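Local coordinates for hypothetical protein yibA (Escherichia coli, PDB 1OYZ) that is of unknown function, possibly an oxidoreductase, and folds into an all-helical solenoid with HEAT repeats, at residues Y17-L28 and S42-R50. Residues are numbered along the deposited sequence; the frame is centred on the assembly and turned at random.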
loop_
_atom_site.group_PDB
_atom_site.type_symbol
_atom_site.label_atom_id
_atom_site.label_comp_id
_atom_site.label_asym_id
_atom_site.label_seq_id
_atom_site.Cartn_x
_atom_site.Cartn_y
_atom_site.Cartn_z
ATOM N N TYR A 17 -3.499 -22.409 -8.058
ATOM C CA TYR A 17 -2.138 -22.287 -7.573
ATOM C C TYR A 17 -1.618 -23.683 -7.155
ATOM O O TYR A 17 -0.480 -24.061 -7.491
ATOM C CB TYR A 17 -2.118 -21.298 -6.422
ATOM C CG TYR A 17 -0.867 -21.319 -5.590
ATOM C CD1 TYR A 17 0.331 -20.820 -6.084
ATOM C CD2 TYR A 17 -0.909 -21.781 -4.269
ATOM C CE1 TYR A 17 1.470 -20.754 -5.285
ATOM C CE2 TYR A 17 0.212 -21.736 -3.452
ATOM C CZ TYR A 17 1.396 -21.214 -3.965
ATOM O OH TYR A 17 2.477 -21.115 -3.149
ATOM N N ASN A 18 -2.465 -24.446 -6.466
ATOM C CA ASN A 18 -2.104 -25.807 -6.052
ATOM C C ASN A 18 -1.908 -26.695 -7.264
ATOM O O ASN A 18 -1.056 -27.572 -7.245
ATOM C CB ASN A 18 -3.176 -26.431 -5.166
ATOM C CG ASN A 18 -3.195 -25.852 -3.784
ATOM O OD1 ASN A 18 -4.156 -26.039 -3.051
ATOM N ND2 ASN A 18 -2.137 -25.148 -3.409
ATOM N N GLN A 19 -2.688 -26.495 -8.320
ATOM C CA GLN A 19 -2.479 -27.319 -9.508
ATOM C C GLN A 19 -1.092 -27.051 -10.081
ATOM O O GLN A 19 -0.387 -27.986 -10.451
ATOM C CB GLN A 19 -3.498 -27.019 -10.607
ATOM C CG GLN A 19 -4.787 -27.798 -10.538
ATOM C CD GLN A 19 -5.669 -27.518 -11.742
ATOM O OE1 GLN A 19 -6.053 -26.377 -11.989
ATOM N NE2 GLN A 19 -5.978 -28.553 -12.505
ATOM N N CYS A 20 -0.719 -25.767 -10.165
ATOM C CA CYS A 20 0.574 -25.367 -10.708
ATOM C C CYS A 20 1.720 -26.000 -9.947
ATOM O O CYS A 20 2.741 -26.355 -10.539
ATOM C CB CYS A 20 0.731 -23.835 -10.685
ATOM S SG CYS A 20 -0.232 -22.929 -11.941
ATOM N N LYS A 21 1.563 -26.130 -8.636
ATOM C CA LYS A 21 2.597 -26.734 -7.805
ATOM C C LYS A 21 2.928 -28.171 -8.214
ATOM O O LYS A 21 4.054 -28.622 -7.996
ATOM C CB LYS A 21 2.197 -26.681 -6.326
ATOM C CG LYS A 21 2.261 -25.263 -5.789
ATOM C CD LYS A 21 1.739 -25.101 -4.365
ATOM C CE LYS A 21 2.655 -25.712 -3.338
ATOM N NZ LYS A 21 2.219 -25.267 -1.973
ATOM N N LYS A 22 1.974 -28.880 -8.820
ATOM C CA LYS A 22 2.234 -30.258 -9.251
ATOM C C LYS A 22 3.194 -30.331 -10.432
ATOM O O LYS A 22 3.758 -31.382 -10.699
ATOM C CB LYS A 22 0.934 -30.971 -9.650
ATOM C CG LYS A 22 0.014 -31.298 -8.485
ATOM C CD LYS A 22 -1.228 -32.049 -8.935
ATOM C CE LYS A 22 -2.308 -31.974 -7.862
ATOM N NZ LYS A 22 -2.726 -30.550 -7.596
ATOM N N LEU A 23 3.377 -29.206 -11.123
ATOM C CA LEU A 23 4.238 -29.129 -12.302
ATOM C C LEU A 23 5.746 -29.015 -12.035
ATOM O O LEU A 23 6.144 -28.475 -11.010
ATOM C CB LEU A 23 3.798 -27.931 -13.153
ATOM C CG LEU A 23 2.328 -27.936 -13.579
ATOM C CD1 LEU A 23 1.992 -26.626 -14.243
ATOM C CD2 LEU A 23 2.066 -29.110 -14.506
ATOM N N ASN A 24 6.587 -29.511 -12.954
ATOM C CA ASN A 24 8.041 -29.378 -12.775
ATOM C C ASN A 24 8.509 -28.013 -13.317
ATOM O O ASN A 24 7.748 -27.320 -13.989
ATOM C CB ASN A 24 8.791 -30.515 -13.478
ATOM C CG ASN A 24 8.619 -30.499 -14.981
ATOM O OD1 ASN A 24 9.035 -29.560 -15.667
ATOM N ND2 ASN A 24 8.004 -31.552 -15.506
ATOM N N ASP A 25 9.747 -27.628 -13.026
ATOM C CA ASP A 25 10.254 -26.333 -13.474
ATOM C C ASP A 25 10.049 -26.076 -14.940
ATOM O O ASP A 25 9.499 -25.047 -15.328
ATOM C CB ASP A 25 11.741 -26.185 -13.161
ATOM C CG ASP A 25 11.999 -26.000 -11.688
ATOM O OD1 ASP A 25 11.004 -25.925 -10.930
ATOM O OD2 ASP A 25 13.189 -25.928 -11.293
ATOM N N ASP A 26 10.514 -27.016 -15.748
ATOM C CA ASP A 26 10.399 -26.926 -17.191
ATOM C C ASP A 26 8.990 -26.543 -17.625
ATOM O O ASP A 26 8.819 -25.736 -18.543
ATOM C CB ASP A 26 10.783 -28.267 -17.826
ATOM C CG ASP A 26 10.324 -28.381 -19.268
ATOM O OD1 ASP A 26 10.886 -27.679 -20.147
ATOM O OD2 ASP A 26 9.388 -29.171 -19.531
ATOM N N GLU A 27 7.982 -27.117 -16.967
ATOM C CA GLU A 27 6.599 -26.832 -17.319
ATOM C C GLU A 27 6.167 -25.456 -16.842
ATOM O O GLU A 27 5.440 -24.760 -17.537
ATOM C CB GLU A 27 5.689 -27.921 -16.753
ATOM C CG GLU A 27 6.091 -29.273 -17.296
ATOM C CD GLU A 27 5.501 -30.449 -16.556
ATOM O OE1 GLU A 27 5.356 -30.381 -15.316
ATOM O OE2 GLU A 27 5.217 -31.462 -17.229
ATOM N N LEU A 28 6.634 -25.070 -15.662
ATOM C CA LEU A 28 6.290 -23.772 -15.110
ATOM C C LEU A 28 6.907 -22.684 -15.975
ATOM O O LEU A 28 6.242 -21.707 -16.337
ATOM C CB LEU A 28 6.792 -23.662 -13.674
ATOM C CG LEU A 28 6.143 -24.645 -12.704
ATOM C CD1 LEU A 28 6.779 -24.477 -11.351
ATOM C CD2 LEU A 28 4.648 -24.414 -12.637
ATOM N N SER A 42 0.316 -17.382 -11.575
ATOM C CA SER A 42 0.223 -18.573 -10.741
ATOM C C SER A 42 1.523 -19.358 -10.838
ATOM O O SER A 42 2.126 -19.723 -9.812
ATOM C CB SER A 42 -0.968 -19.426 -11.192
ATOM O OG SER A 42 -2.202 -18.772 -10.880
ATOM N N SER A 43 1.953 -19.604 -12.072
ATOM C CA SER A 43 3.200 -20.313 -12.334
ATOM C C SER A 43 4.351 -19.592 -11.626
ATOM O O SER A 43 5.126 -20.194 -10.886
ATOM C CB SER A 43 3.459 -20.361 -13.845
ATOM O OG SER A 43 4.799 -20.762 -14.114
ATOM N N ALA A 44 4.447 -18.287 -11.848
ATOM C CA ALA A 44 5.496 -17.493 -11.221
ATOM C C ALA A 44 5.423 -17.588 -9.702
ATOM O O ALA A 44 6.448 -17.618 -9.030
ATOM C CB ALA A 44 5.376 -16.022 -11.667
ATOM N N ARG A 45 4.219 -17.624 -9.143
ATOM C CA ARG A 45 4.100 -17.716 -7.683
ATOM C C ARG A 45 4.732 -19.031 -7.216
ATOM O O ARG A 45 5.443 -19.050 -6.226
ATOM C CB ARG A 45 2.629 -17.661 -7.220
ATOM C CG ARG A 45 1.920 -16.298 -7.398
ATOM C CD ARG A 45 0.467 -16.317 -6.857
ATOM N NE ARG A 45 0.427 -16.625 -5.418
ATOM C CZ ARG A 45 -0.582 -17.253 -4.800
ATOM N NH1 ARG A 45 -0.517 -17.482 -3.494
ATOM N NH2 ARG A 45 -1.657 -17.657 -5.476
ATOM N N VAL A 46 4.486 -20.121 -7.936
ATOM C CA VAL A 46 5.065 -21.392 -7.531
ATOM C C VAL A 46 6.570 -21.261 -7.614
ATOM O O VAL A 46 7.301 -21.743 -6.740
ATOM C CB VAL A 46 4.609 -22.549 -8.425
ATOM C CG1 VAL A 46 5.165 -23.860 -7.893
ATOM C CG2 VAL A 46 3.101 -22.593 -8.485
ATOM N N LEU A 47 7.036 -20.566 -8.648
ATOM C CA LEU A 47 8.482 -20.379 -8.797
ATOM C C LEU A 47 9.058 -19.556 -7.634
ATOM O O LEU A 47 10.131 -19.876 -7.116
ATOM C CB LEU A 47 8.815 -19.731 -10.165
ATOM C CG LEU A 47 8.511 -20.659 -11.362
ATOM C CD1 LEU A 47 8.863 -20.036 -12.702
ATOM C CD2 LEU A 47 9.310 -21.906 -11.163
ATOM N N GLN A 48 8.345 -18.519 -7.197
ATOM C CA GLN A 48 8.849 -17.710 -6.089
ATOM C C GLN A 48 8.961 -18.569 -4.834
ATOM O O GLN A 48 9.850 -18.352 -4.013
ATOM C CB GLN A 48 7.935 -16.500 -5.775
ATOM C CG GLN A 48 7.838 -15.386 -6.833
ATOM C CD GLN A 48 6.690 -14.396 -6.518
ATOM O OE1 GLN A 48 5.616 -14.816 -6.098
ATOM N NE2 GLN A 48 6.916 -13.094 -6.738
ATOM N N LEU A 49 8.053 -19.536 -4.690
ATOM C CA LEU A 49 8.031 -20.433 -3.517
ATOM C C LEU A 49 9.142 -21.479 -3.479
ATOM O O LEU A 49 9.846 -21.605 -2.480
ATOM C CB LEU A 49 6.679 -21.170 -3.421
ATOM C CG LEU A 49 6.525 -22.257 -2.337
ATOM C CD1 LEU A 49 6.450 -21.611 -0.977
ATOM C CD2 LEU A 49 5.267 -23.089 -2.573
ATOM N N ARG A 50 9.292 -22.234 -4.561
ATOM C CA ARG A 50 10.295 -23.300 -4.601
ATOM C C ARG A 50 11.580 -22.804 -5.196
ATOM O O ARG A 50 12.662 -23.276 -4.865
ATOM C CB ARG A 50 9.820 -24.455 -5.480
ATOM C CG ARG A 50 8.412 -24.935 -5.223
ATOM C CD ARG A 50 8.168 -26.314 -5.874
ATOM N NE ARG A 50 8.619 -26.387 -7.265
ATOM C CZ ARG A 50 7.880 -26.856 -8.267
ATOM N NH1 ARG A 50 6.656 -27.278 -8.018
ATOM N NH2 ARG A 50 8.375 -26.937 -9.514
#
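Tyr17 lays one face of its ring against the guanidinium of Arg45, a cation-pi stack with the planes 13° apart and Arg45 CZ 4.1 Å from the ring centroid. The opposite face carries Lys21 CD, offset toward the rim, while Tyr17 OH reaches Leu49 CD2. A chi1 of 165° swings the ring away from the backbone N and down among Ser42, Arg45, Val46 and Leu49, a knob in a hole. Replacing this tyrosine by an alanine would probably open a gap there and leave the Arg45 guanidinium without its stacking surface. Val46 is the reciprocal knob: its CG2 presses tightly on Cys20 CB at 3.5 Å, and CG1 meets Leu28 CD1. At the N-terminal end of the HEAT-like helical solenoid, helices 14-21 and 25-31 both pack on helix 37-50, whose far side meets helix 68-80 through Ala44. Leu28 CD1 touches Leu47 CD2 as the two side chains run past each other in opposite directions. Ser43 OG donates to Leu28 O at 2.8 Å, from above the carbonyl plane. At the turn between the first two helices, Arg50 grips Leu23 O end-on with NH1 and NH2; NH2 also salt-bridges Asp25 OD1 (3.2 Å), carboxylate and guanidinium nearly coplanar.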